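Long-range contacts in PHOX (Pseudomonas fluorescens, PDB 4A9V), which probably hydrolyses phosphate monoesters as an alkaline phosphatase, using an iron-calcium cofactor held in a beta-propeller: residues A[73-77]-A[253-257]; A[541-545]-A[581-585]; A[198-203]-A[222-228]; A[171-176]-A[242-246]. All coordinates share one frame; numbering follows the deposited sequence. Where two conformers were deposited one is given.

Contact 1 of 4, residues A[73-77]-A[253-257]; sequences LFEFP and DPFDP. With EDO (1,2-ethanediol), chain O.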
loop_
_atom_site.group_PDB
_atom_site.type_symbol
_atom_site.label_atom_id
_atom_site.label_comp_id
_atom_site.label_asym_id
_atom_site.label_seq_id
_atom_site.Cartn_x
_atom_site.Cartn_y
_atom_site.Cartn_z
ATOM N N LEU A 73 7.872 -11.248 0.177
ATOM C CA LEU A 73 8.387 -12.597 0.047
ATOM C C LEU A 73 9.179 -12.960 1.308
ATOM O O LEU A 73 10.003 -12.173 1.790
ATOM C CB LEU A 73 9.265 -12.702 -1.207
ATOM C CG LEU A 73 9.865 -14.078 -1.489
ATOM C CD1 LEU A 73 10.025 -14.304 -2.982
ATOM C CD2 LEU A 73 11.201 -14.275 -0.789
ATOM N N PHE A 74 8.917 -14.160 1.817
ATOM C CA PHE A 74 9.571 -14.702 2.999
ATOM C C PHE A 74 10.379 -15.925 2.597
ATOM O O PHE A 74 9.834 -16.916 2.128
ATOM C CB PHE A 74 8.521 -15.113 4.039
ATOM C CG PHE A 74 7.739 -13.956 4.600
ATOM C CD1 PHE A 74 6.655 -13.426 3.915
ATOM C CD2 PHE A 74 8.104 -13.381 5.807
ATOM C CE1 PHE A 74 5.967 -12.336 4.416
ATOM C CE2 PHE A 74 7.419 -12.285 6.311
ATOM C CZ PHE A 74 6.351 -11.764 5.611
ATOM N N GLU A 75 11.686 -15.862 2.806
ATOM C CA GLU A 75 12.583 -17.019 2.699
ATOM C C GLU A 75 12.020 -18.179 3.494
ATOM O O GLU A 75 11.620 -17.982 4.630
ATOM C CB GLU A 75 13.950 -16.662 3.287
ATOM C CG GLU A 75 14.756 -15.690 2.446
ATOM C CD GLU A 75 15.880 -15.036 3.226
ATOM O OE1 GLU A 75 16.895 -15.715 3.486
ATOM O OE2 GLU A 75 15.752 -13.842 3.569
ATOM N N PHE A 76 12.050 -19.387 2.950
ATOM C CA PHE A 76 11.587 -20.545 3.683
ATOM C C PHE A 76 12.751 -21.144 4.472
ATOM O O PHE A 76 13.743 -21.558 3.887
ATOM C CB PHE A 76 11.017 -21.578 2.709
ATOM C CG PHE A 76 10.074 -22.549 3.346
ATOM C CD1 PHE A 76 10.558 -23.592 4.113
ATOM C CD2 PHE A 76 8.705 -22.377 3.244
ATOM C CE1 PHE A 76 9.696 -24.449 4.767
ATOM C CE2 PHE A 76 7.832 -23.241 3.883
ATOM C CZ PHE A 76 8.332 -24.290 4.629
ATOM N N PRO A 77 12.688 -21.106 5.811
ATOM C CA PRO A 77 13.829 -21.595 6.584
ATOM C C PRO A 77 14.227 -23.019 6.191
ATOM O O PRO A 77 13.377 -23.897 6.095
ATOM C CB PRO A 77 13.320 -21.529 8.030
ATOM C CG PRO A 77 12.306 -20.431 8.008
ATOM C CD PRO A 77 11.622 -20.582 6.680
ATOM N N ASP A 253 0.859 -14.171 10.379
ATOM C CA ASP A 253 1.963 -15.119 10.364
ATOM C C ASP A 253 1.811 -16.072 9.184
ATOM O O ASP A 253 1.005 -16.996 9.241
ATOM C CB ASP A 253 1.993 -15.911 11.670
ATOM C CG ASP A 253 3.161 -16.878 11.743
ATOM O OD1 ASP A 253 3.904 -17.007 10.744
ATOM O OD2 ASP A 253 3.320 -17.543 12.795
ATOM N N PRO A 254 2.565 -15.841 8.100
ATOM C CA PRO A 254 2.355 -16.673 6.920
ATOM C C PRO A 254 2.792 -18.123 7.126
ATOM O O PRO A 254 2.408 -18.995 6.352
ATOM C CB PRO A 254 3.217 -15.994 5.854
ATOM C CG PRO A 254 4.304 -15.320 6.625
ATOM C CD PRO A 254 3.667 -14.879 7.913
ATOM N N PHE A 255 3.634 -18.375 8.121
ATOM C CA PHE A 255 4.118 -19.727 8.372
ATOM C C PHE A 255 3.210 -20.548 9.292
ATOM O O PHE A 255 3.502 -21.711 9.568
ATOM C CB PHE A 255 5.544 -19.692 8.919
ATOM C CG PHE A 255 6.561 -19.264 7.902
ATOM C CD1 PHE A 255 7.097 -20.179 7.009
ATOM C CD2 PHE A 255 6.942 -17.937 7.796
ATOM C CE1 PHE A 255 7.996 -19.784 6.037
ATOM C CE2 PHE A 255 7.844 -17.540 6.825
ATOM C CZ PHE A 255 8.357 -18.458 5.935
ATOM N N ASP A 256 2.092 -19.970 9.717
ATOM C CA ASP A 256 1.112 -20.702 10.518
ATOM C C ASP A 256 -0.277 -20.547 9.913
ATOM O O ASP A 256 -0.966 -19.563 10.162
ATOM C CB ASP A 256 1.098 -20.195 11.964
ATOM C CG ASP A 256 0.116 -20.951 12.841
ATOM O OD1 ASP A 256 -0.581 -21.852 12.325
ATOM O OD2 ASP A 256 -0.012 -20.584 14.031
ATOM N N PRO A 257 -0.670 -21.483 9.049
ATOM C CA PRO A 257 -1.889 -21.277 8.272
ATOM C C PRO A 257 -3.179 -21.393 9.078
ATOM O O PRO A 257 -4.246 -21.091 8.555
ATOM C CB PRO A 257 -1.820 -22.363 7.186
ATOM C CG PRO A 257 -0.801 -23.338 7.653
ATOM C CD PRO A 257 0.141 -22.604 8.548
HETATM C C1 EDO O . 13.072 -14.035 5.019
HETATM O O1 EDO O . 12.869 -13.499 3.596
HETATM C C2 EDO O . 12.001 -13.428 5.933
HETATM O O2 EDO O . 11.658 -14.368 6.967
#
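Phe255 pushes the far end of its ring between Phe74 and Phe76, and in doing so meets four consecutive residues of 73-77. Its CE2 lies 3.8 Å from Phe74 CB. Its CZ comes within 3.5 Å of Glu75 O, and its CE1 meets both Phe76 CD2 and, at 3.8 Å, Pro77 CD. With Phe76 it forms a T-shaped pair: an edge of Phe255 is turned to the face of Phe76, with the planes at 66°. The Phe76 ring swings toward this partner because CG stands opposite the backbone N (chi1 -158°). Beside this pair, Pro254 sets CG over the centre of the Phe74 ring, 4.0 Å from the centroid, in a CH-pi contact over one face.

In the propeller, 73-77 lies largely on strand 68-76, an outermost strand of a four-stranded antiparallel sheet consistent with a blade, and aromatic and proline side chains join it to 253-257, part of the loop between strands 249-252 and 262-264 of another sheet.

The loop is shaped from within. A type I turn runs from Asp253 to Asp256, and the carboxylate of Asp253 adds an Asx turn, OD1 accepting from Phe255 N at 3.0 Å from above the carboxylate plane. Further out, Leu84 of strand 82-89 touches both Pro254 and Phe255, while Lys183 and Arg82 make cation-pi contacts with Phe74 and Phe76 respectively. Glu75 points away from the loop; there an ethanediol, probably from the crystallisation liquor, takes the Glu75 N-H on O1 at 2.8 Å, almost straight at 175°.

Contact 2 of 4, residues A[541-545]-A[581-585]; sequences DQKTL and GGIVG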
loop_
_atom_site.group_PDB
_atom_site.type_symbol
_atom_site.label_atom_id
_atom_site.label_comp_id
_atom_site.label_asym_id
_atom_site.label_seq_id
_atom_site.Cartn_x
_atom_site.Cartn_y
_atom_site.Cartn_z
ATOM N N ASP A 541 18.074 -14.082 -3.899
ATOM C CA ASP A 541 19.240 -13.920 -4.753
ATOM C C ASP A 541 19.153 -12.747 -5.731
ATOM O O ASP A 541 20.125 -12.474 -6.432
ATOM C CB ASP A 541 19.569 -15.230 -5.494
ATOM C CG ASP A 541 18.545 -15.599 -6.573
ATOM O OD1 ASP A 541 17.611 -14.811 -6.847
ATOM O OD2 ASP A 541 18.668 -16.708 -7.140
ATOM N N GLN A 542 18.040 -12.012 -5.696
ATOM C CA GLN A 542 17.883 -10.762 -6.444
ATOM C C GLN A 542 17.816 -10.974 -7.953
ATOM O O GLN A 542 17.841 -10.004 -8.720
ATOM C CB GLN A 542 18.989 -9.764 -6.095
ATOM C CG GLN A 542 19.240 -9.592 -4.603
ATOM C CD GLN A 542 18.140 -8.816 -3.910
ATOM O OE1 GLN A 542 18.148 -7.590 -3.923
ATOM N NE2 GLN A 542 17.261 -9.519 -3.209
ATOM N N LYS A 543 17.629 -12.225 -8.372
ATOM C CA LYS A 543 17.542 -12.557 -9.791
ATOM C C LYS A 543 16.103 -12.596 -10.320
ATOM O O LYS A 543 15.889 -12.675 -11.529
ATOM C CB LYS A 543 18.261 -13.878 -10.063
ATOM C CG LYS A 543 19.750 -13.788 -9.804
ATOM C CD LYS A 543 20.405 -15.143 -9.939
ATOM C CE LYS A 543 21.904 -15.047 -9.740
ATOM N NZ LYS A 543 22.542 -16.393 -9.757
ATOM N N THR A 544 15.129 -12.530 -9.417
ATOM C CA THR A 544 13.734 -12.385 -9.802
ATOM C C THR A 544 13.128 -11.204 -9.063
ATOM O O THR A 544 13.266 -11.073 -7.849
ATOM C CB THR A 544 12.909 -13.655 -9.502
ATOM O OG1 THR A 544 13.507 -14.778 -10.156
ATOM C CG2 THR A 544 11.481 -13.506 -9.990
ATOM N N LEU A 545 12.504 -10.317 -9.829
ATOM C CA LEU A 545 11.738 -9.203 -9.294
ATOM C C LEU A 545 10.270 -9.503 -9.545
ATOM O O LEU A 545 9.869 -9.718 -10.690
ATOM C CB LEU A 545 12.165 -7.897 -9.998
ATOM C CG LEU A 545 11.601 -6.559 -9.483
ATOM C CD1 LEU A 545 12.353 -5.390 -10.109
ATOM C CD2 LEU A 545 10.115 -6.418 -9.761
ATOM N N GLY A 581 20.367 -14.633 -16.589
ATOM C CA GLY A 581 20.351 -15.213 -15.248
ATOM C C GLY A 581 20.924 -14.306 -14.168
ATOM O O GLY A 581 21.066 -14.718 -13.016
ATOM N N GLY A 582 21.231 -13.062 -14.526
ATOM C CA GLY A 582 21.857 -12.135 -13.592
ATOM C C GLY A 582 20.885 -11.369 -12.711
ATOM O O GLY A 582 19.670 -11.587 -12.742
ATOM N N ILE A 583 21.438 -10.477 -11.902
ATOM C CA ILE A 583 20.671 -9.736 -10.915
ATOM C C ILE A 583 19.863 -8.614 -11.582
ATOM O O ILE A 583 20.371 -7.875 -12.425
ATOM C CB ILE A 583 21.613 -9.162 -9.836
ATOM C CG1 ILE A 583 22.126 -10.289 -8.931
ATOM C CG2 ILE A 583 20.917 -8.083 -9.024
ATOM C CD1 ILE A 583 23.238 -9.878 -7.990
ATOM N N VAL A 584 18.578 -8.550 -11.267
ATOM C CA VAL A 584 17.699 -7.589 -11.906
ATOM C C VAL A 584 18.133 -6.157 -11.585
ATOM O O VAL A 584 18.313 -5.792 -10.428
ATOM C CB VAL A 584 16.234 -7.835 -11.494
ATOM C CG1 VAL A 584 15.335 -6.712 -11.978
ATOM C CG2 VAL A 584 15.763 -9.184 -12.027
ATOM N N GLY A 585 18.283 -5.350 -12.629
ATOM C CA GLY A 585 18.676 -3.947 -12.485
ATOM C C GLY A 585 20.163 -3.698 -12.659
ATOM O O GLY A 585 20.586 -2.558 -12.844
HETATM O O HOH W 1 17.501 -13.027 -13.621
HETATM O O HOH W 2 21.568 -17.321 -12.447
#
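Val584, with CG1 opposite its backbone N (chi1 171°), sends that methyl to Leu545 and turns CG2 to the carbonyl of Lys543; Leu545, its CG likewise opposite N (chi1 -173°), brings CD1 to 3.8 Å from Val584 CG1. The two side chains cross at about a right angle. Leu545 lies on strand 544-550 in an antiparallel sheet that unites three C-terminal strands with the N-terminal strand 30-37, consistent with the "velcro" closure of beta-propellers. Residues 581-585 lie in the loop that follows strand 572-578 of that sheet and pack against the entry to 544-550. Trp490 of strand 489-493 touches both Leu545 and Val584.

One direct hydrogen bond joins the backbones, from Val584 N to Gln542 O (3.0 Å), with the donor in the carbonyl plane. The same oxygen also receives a CA-H...O contact from Ile583 CA at 3.6 Å. The turn that presents it is shaped by Asp541, whose OD1 accepts from Lys543 N in an Asx turn and also pairs with Ser539 OG.

Water completes the seam: one molecule donates to Lys543 O and Gly582 O. At the exposed end the extended Lys543 chain runs over Gly581 O, 3.2 Å from CD, and a second water accepts from Lys543 NZ at 3.0 Å while donating to Gly581 O at 2.7 Å.

Contact 3 of 4, residues A[198-203]-A[222-228]; sequences DCFGSS and SREINWH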
loop_
_atom_site.group_PDB
_atom_site.type_symbol
_atom_site.label_atom_id
_atom_site.label_comp_id
_atom_site.label_asym_id
_atom_site.label_seq_id
_atom_site.Cartn_x
_atom_site.Cartn_y
_atom_site.Cartn_z
ATOM N N ASP A 198 -14.848 3.534 2.179
ATOM C CA ASP A 198 -15.600 3.453 0.921
ATOM C C ASP A 198 -16.708 2.410 1.008
ATOM O O ASP A 198 -17.695 2.482 0.272
ATOM C CB ASP A 198 -14.671 3.061 -0.229
ATOM C CG ASP A 198 -13.685 4.151 -0.603
ATOM O OD1 ASP A 198 -13.657 5.214 0.053
ATOM O OD2 ASP A 198 -12.928 3.928 -1.572
ATOM N N CYS A 199 -16.477 1.383 1.822
ATOM C CA CYS A 199 -17.320 0.193 1.860
ATOM C C CYS A 199 -18.564 0.365 2.718
ATOM O O CYS A 199 -19.412 -0.518 2.745
ATOM C CB CYS A 199 -16.501 -0.983 2.384
ATOM S SG CYS A 199 -15.094 -1.396 1.346
ATOM N N PHE A 200 -18.632 1.464 3.466
ATOM C CA PHE A 200 -19.738 1.700 4.387
ATOM C C PHE A 200 -20.737 2.677 3.787
ATOM O O PHE A 200 -20.387 3.530 2.979
ATOM C CB PHE A 200 -19.200 2.239 5.711
ATOM C CG PHE A 200 -18.407 1.225 6.490
ATOM C CD1 PHE A 200 -17.084 0.955 6.165
ATOM C CD2 PHE A 200 -19.008 0.478 7.492
ATOM C CE1 PHE A 200 -16.388 -0.041 6.822
ATOM C CE2 PHE A 200 -18.317 -0.520 8.154
ATOM C CZ PHE A 200 -17.007 -0.790 7.805
ATOM N N GLY A 201 -21.997 2.501 4.146
ATOM C CA GLY A 201 -23.033 3.450 3.771
ATOM C C GLY A 201 -24.096 3.468 4.841
ATOM O O GLY A 201 -23.844 3.039 5.963
ATOM N N SER A 202 -25.285 3.950 4.506
ATOM C CA SER A 202 -26.385 3.890 5.436
ATOM C C SER A 202 -27.684 3.703 4.680
ATOM O O SER A 202 -27.856 4.234 3.579
ATOM C CB SER A 202 -26.461 5.164 6.274
ATOM O OG SER A 202 -27.573 5.103 7.151
ATOM N N SER A 203 -28.605 2.967 5.289
ATOM C CA SER A 203 -29.959 2.863 4.772
ATOM C C SER A 203 -30.729 4.173 4.918
ATOM O O SER A 203 -31.778 4.337 4.313
ATOM C CB SER A 203 -30.705 1.721 5.461
ATOM O OG SER A 203 -30.541 1.751 6.866
ATOM N N SER A 222 -21.992 5.228 0.281
ATOM C CA SER A 222 -20.750 4.491 -0.003
ATOM C C SER A 222 -20.088 5.014 -1.273
ATOM O O SER A 222 -20.694 5.805 -1.999
ATOM C CB SER A 222 -20.986 2.969 -0.078
ATOM O OG SER A 222 -21.284 2.526 -1.396
ATOM N N ARG A 223 -18.826 4.651 -1.495
ATOM C CA ARG A 223 -18.125 5.100 -2.697
ATOM C C ARG A 223 -18.337 4.120 -3.850
ATOM O O ARG A 223 -17.414 3.436 -4.282
ATOM C CB ARG A 223 -16.641 5.351 -2.432
ATOM C CG ARG A 223 -16.013 6.280 -3.462
ATOM C CD ARG A 223 -14.549 6.579 -3.177
ATOM N NE ARG A 223 -14.358 7.215 -1.876
ATOM C CZ ARG A 223 -14.163 8.519 -1.698
ATOM N NH1 ARG A 223 -14.484 9.376 -2.660
ATOM N NH2 ARG A 223 -13.761 8.975 -0.516
ATOM N N GLU A 224 -19.588 4.015 -4.287
ATOM C CA GLU A 224 -19.972 3.084 -5.340
ATOM C C GLU A 224 -19.523 1.663 -5.009
ATOM O O GLU A 224 -19.237 0.871 -5.903
ATOM C CB GLU A 224 -19.406 3.542 -6.690
ATOM C CG GLU A 224 -19.909 4.915 -7.116
ATOM C CD GLU A 224 -19.277 5.422 -8.401
ATOM O OE1 GLU A 224 -18.532 4.657 -9.049
ATOM O OE2 GLU A 224 -19.585 6.565 -8.799
ATOM N N ILE A 225 -19.640 1.301 -3.734
ATOM C CA ILE A 225 -19.393 -0.069 -3.291
ATOM C C ILE A 225 -20.718 -0.816 -3.044
ATOM O O ILE A 225 -20.918 -1.928 -3.550
ATOM C CB ILE A 225 -18.499 -0.087 -2.027
ATOM C CG1 ILE A 225 -17.152 0.582 -2.307
ATOM C CG2 ILE A 225 -18.312 -1.505 -1.520
ATOM C CD1 ILE A 225 -16.399 -0.005 -3.478
ATOM N N ASN A 226 -21.618 -0.206 -2.275
ATOM C CA ASN A 226 -22.996 -0.661 -2.163
ATOM C C ASN A 226 -23.087 -2.109 -1.684
ATOM O O ASN A 226 -23.847 -2.930 -2.208
ATOM C CB ASN A 226 -23.727 -0.411 -3.480
ATOM C CG ASN A 226 -23.819 1.070 -3.807
ATOM O OD1 ASN A 226 -23.962 1.896 -2.907
ATOM N ND2 ASN A 226 -23.584 1.419 -5.065
ATOM N N TRP A 227 -22.400 -2.359 -0.572
ATOM C CA TRP A 227 -22.589 -3.577 0.210
ATOM C C TRP A 227 -23.709 -3.443 1.210
ATOM O O TRP A 227 -24.415 -4.409 1.493
ATOM C CB TRP A 227 -21.304 -3.920 0.952
ATOM C CG TRP A 227 -20.157 -4.285 0.057
ATOM C CD1 TRP A 227 -20.185 -4.534 -1.312
ATOM C CD2 TRP A 227 -18.779 -4.498 0.468
ATOM N NE1 TRP A 227 -18.942 -4.891 -1.758
ATOM C CE2 TRP A 227 -18.039 -4.811 -0.749
ATOM C CE3 TRP A 227 -18.086 -4.304 1.645
ATOM C CZ2 TRP A 227 -16.673 -4.998 -0.740
ATOM C CZ3 TRP A 227 -16.713 -4.499 1.648
ATOM C CH2 TRP A 227 -16.021 -4.830 0.481
ATOM N N HIS A 228 -23.866 -2.252 1.778
ATOM C CA HIS A 228 -24.796 -2.043 2.885
ATOM C C HIS A 228 -26.254 -2.356 2.614
ATOM O O HIS A 228 -26.971 -2.692 3.550
ATOM C CB HIS A 228 -24.649 -0.628 3.444
ATOM C CG HIS A 228 -24.981 0.459 2.451
ATOM N ND1 HIS A 228 -24.092 0.904 1.534
ATOM C CD2 HIS A 228 -26.145 1.192 2.260
ATOM C CE1 HIS A 228 -24.687 1.832 0.760
ATOM N NE2 HIS A 228 -25.943 2.007 1.205
HETATM O O HOH W 3 -14.869 6.893 1.908
HETATM O O HOH W 4 -21.618 -0.273 1.121
#
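Asp198 OD1 takes the N-H of Arg223 NE at 2.9 Å in a salt bridge whose two ends are used differently: the oxygen lies in the guanidinium plane, near its edge, yet the donor arrives from above the carboxylate plane, and the two planes stand 63° apart. The pair is tied a second time through the backbone, Arg223 N donating to a lone pair of Asp198 O at 3.0 Å. Ile225 CG1 also packs against that carbonyl oxygen, 3.2 Å away.

Next along, Cys199 SG approaches Trp227 CZ3 obliquely at 3.5 Å, a sulfur-aromatic contact, while the indole also packs on helix 107-115. Both segments belong to the long excursion between strands 189-193 and 249-252, adjacent strands of one propeller sheet, and the side chain of Asp198 is about 9 Å from the bound mu-oxo-diiron. Within 222-228 an ST motif sets the curve, Ser222 OG accepting from the backbone N of both Ile225 and Asn226.

His228 holds CG in the crowded position between N and C (chi1 62°), which lays the imidazole under the backbone of 201-202. Gly201 CA sits over its face, 3.7 Å from the centroid, in a CH-pi contact. A water at the ring edge donates to Cys199 O at 2.8 Å and accepts from His228 N at 3.1 Å.

Contact 4 of 4, residues A[171-176]-A[242-246]; sequences KVLGTF and ELNRH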
loop_
_atom_site.group_PDB
_atom_site.type_symbol
_atom_site.label_atom_id
_atom_site.label_comp_id
_atom_site.label_asym_id
_atom_site.label_seq_id
_atom_site.Cartn_x
_atom_site.Cartn_y
_atom_site.Cartn_z
ATOM N N LYS A 171 -13.044 -9.009 18.630
ATOM C CA LYS A 171 -13.182 -9.937 17.517
ATOM C C LYS A 171 -13.865 -9.248 16.353
ATOM O O LYS A 171 -15.015 -8.850 16.458
ATOM C CB LYS A 171 -13.996 -11.157 17.943
ATOM C CG LYS A 171 -13.290 -12.028 18.965
ATOM C CD LYS A 171 -14.106 -13.268 19.284
ATOM C CE LYS A 171 -13.380 -14.180 20.256
ATOM N NZ LYS A 171 -14.124 -15.455 20.448
ATOM N N VAL A 172 -13.220 -9.270 15.198
ATOM C CA VAL A 172 -13.715 -8.532 14.053
ATOM C C VAL A 172 -13.735 -9.442 12.832
ATOM O O VAL A 172 -12.862 -10.287 12.666
ATOM C CB VAL A 172 -12.867 -7.259 13.805
ATOM C CG1 VAL A 172 -11.390 -7.588 13.689
ATOM C CG2 VAL A 172 -13.359 -6.485 12.584
ATOM N N LEU A 173 -14.751 -9.274 11.996
ATOM C CA LEU A 173 -14.806 -9.961 10.716
ATOM C C LEU A 173 -14.073 -9.150 9.661
ATOM O O LEU A 173 -14.460 -8.029 9.316
ATOM C CB LEU A 173 -16.244 -10.204 10.282
ATOM C CG LEU A 173 -17.061 -11.122 11.188
ATOM C CD1 LEU A 173 -18.439 -11.335 10.591
ATOM C CD2 LEU A 173 -16.355 -12.449 11.420
ATOM N N GLY A 174 -13.029 -9.755 9.123
ATOM C CA GLY A 174 -12.443 -9.291 7.883
ATOM C C GLY A 174 -11.314 -8.301 8.018
ATOM O O GLY A 174 -11.236 -7.515 8.971
ATOM N N THR A 175 -10.444 -8.357 7.018
ATOM C CA THR A 175 -9.632 -7.243 6.596
ATOM C C THR A 175 -9.880 -7.075 5.102
ATOM O O THR A 175 -10.082 -8.066 4.390
ATOM C CB THR A 175 -8.143 -7.511 6.922
ATOM O OG1 THR A 175 -7.353 -6.370 6.607
ATOM C CG2 THR A 175 -7.596 -8.713 6.174
ATOM N N PHE A 176 -10.093 -5.833 4.681
ATOM C CA PHE A 176 -10.445 -5.546 3.302
ATOM C C PHE A 176 -9.881 -4.177 2.921
ATOM O O PHE A 176 -9.302 -3.489 3.762
ATOM C CB PHE A 176 -11.972 -5.648 3.070
ATOM C CG PHE A 176 -12.811 -4.845 4.042
ATOM C CD1 PHE A 176 -12.993 -3.480 3.859
ATOM C CD2 PHE A 176 -13.448 -5.454 5.108
ATOM C CE1 PHE A 176 -13.739 -2.736 4.755
ATOM C CE2 PHE A 176 -14.230 -4.721 5.985
ATOM C CZ PHE A 176 -14.340 -3.356 5.831
ATOM N N GLU A 242 -18.842 -0.375 13.631
ATOM C CA GLU A 242 -18.070 -1.196 12.700
ATOM C C GLU A 242 -17.043 -0.354 11.947
ATOM O O GLU A 242 -15.963 -0.845 11.637
ATOM C CB GLU A 242 -18.973 -1.956 11.726
ATOM C CG GLU A 242 -18.237 -2.981 10.866
ATOM C CD GLU A 242 -17.713 -4.184 11.629
ATOM O OE1 GLU A 242 -18.011 -4.319 12.835
ATOM O OE2 GLU A 242 -16.995 -5.008 11.009
ATOM N N LEU A 243 -17.339 0.925 11.715
ATOM C CA LEU A 243 -16.375 1.817 11.062
ATOM C C LEU A 243 -15.057 1.896 11.835
ATOM O O LEU A 243 -14.010 2.190 11.257
ATOM C CB LEU A 243 -16.988 3.214 10.918
ATOM C CG LEU A 243 -16.318 4.121 9.882
ATOM C CD1 LEU A 243 -16.645 3.661 8.470
ATOM C CD2 LEU A 243 -16.713 5.575 10.079
ATOM N N ASN A 244 -15.117 1.716 13.152
ATOM C CA ASN A 244 -13.935 1.854 13.995
ATOM C C ASN A 244 -13.053 0.615 14.004
ATOM O O ASN A 244 -11.907 0.672 14.449
ATOM C CB ASN A 244 -14.339 2.193 15.424
ATOM C CG ASN A 244 -15.064 3.506 15.520
ATOM O OD1 ASN A 244 -14.818 4.416 14.737
ATOM N ND2 ASN A 244 -15.984 3.605 16.470
ATOM N N ARG A 245 -13.585 -0.498 13.506
ATOM C CA ARG A 245 -12.925 -1.795 13.590
ATOM C C ARG A 245 -12.149 -2.120 12.304
ATOM O O ARG A 245 -11.619 -3.224 12.154
ATOM C CB ARG A 245 -13.957 -2.869 13.929
ATOM C CG ARG A 245 -14.464 -2.732 15.366
ATOM C CD ARG A 245 -15.937 -3.048 15.537
ATOM N NE ARG A 245 -16.288 -4.397 15.100
ATOM C CZ ARG A 245 -16.101 -5.490 15.828
ATOM N NH1 ARG A 245 -15.589 -5.407 17.046
ATOM N NH2 ARG A 245 -16.429 -6.674 15.332
ATOM N N HIS A 246 -11.977 -1.098 11.469
ATOM C CA HIS A 246 -11.208 -1.154 10.234
ATOM C C HIS A 246 -10.445 0.137 10.087
ATOM O O HIS A 246 -10.729 1.128 10.774
ATOM C CB HIS A 246 -12.139 -1.386 9.041
ATOM C CG HIS A 246 -12.980 -2.619 9.181
ATOM N ND1 HIS A 246 -12.497 -3.857 8.917
ATOM C CD2 HIS A 246 -14.229 -2.795 9.761
ATOM C CE1 HIS A 246 -13.421 -4.770 9.279
ATOM N NE2 HIS A 246 -14.472 -4.122 9.807
HETATM O O HOH W 5 -16.798 -7.322 12.477
HETATM O O HOH W 6 -10.703 -3.567 6.631
#
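Glu242 brings its carboxylate to the Val172 side chain, OE2 lying 4.2 Å from CG2, and its chain turns at chi2 (69°) to do so. OE1 accepts from Arg245 NE in a salt bridge; OE2 is gripped by His246 NE2, by Arg233 in a further salt bridge, and by a water that donates to it while accepting from Leu173 N and Arg245 NH2. So many donors would be expected to favour the ionised form. The 3-10 segment through 242-244 sets the spacing, with Arg245 N bonded back to Glu242 O.

Arg245 follows with a chain bent at chi2 and chi3, which wraps its guanidinium against the strand. NH2 donates to Lys171 O at 2.8 Å, tilted from the carbonyl plane, while Val172 CB lies over one guanidinium face. NH1 is claimed by Asp166 and by Met161 O. The strand so held, 171-173, is an outermost strand of a mixed sheet of the propeller, and 242-246 leads toward strand 249-252 of that same sheet; Lys263, on strand 262-264 between them, bonds to both Gly174 O and Arg245 O.

His246 closes the walk with an imidazole fixed around its rim. NE2 points to Glu242 OE2 at 2.9 Å, nearly straight at 168° and in the ring plane; CE1 faces Leu173 O at 3.4 Å, also at the edge; ND1 lies 2.9 Å from a second water, which accepts from Phe176 N and sits over the centre of the Phe176 ring. Over one face of the imidazole comes Phe176 CE2, 3.4 Å from His246 CE1, with the two ring planes inclined at 33°.

How the contacts relate
Contact 4 is the most buried of the four, and Glu242 and Arg245 there each have several polar partners; contacts 1, 2 and 3 are partly buried. Both segments of contact 3 and the 242-246 side of contact 4 lie in the excursion between strands 189-193 and 249-252. The two contacts, centres 15 Å apart, touch: Phe200 packs on Glu242, Leu243 and His246, and Cys199 on Phe176. The loop closed by contact 1 encloses both along the chain, yet its chemistry is aromatic and proline packing, without direct polar bonds between its segments. Contact 2, across the chain's centre from contacts 3 and 4, belongs to what is probably the closing blade and relies mainly on backbone, water and aliphatic contacts.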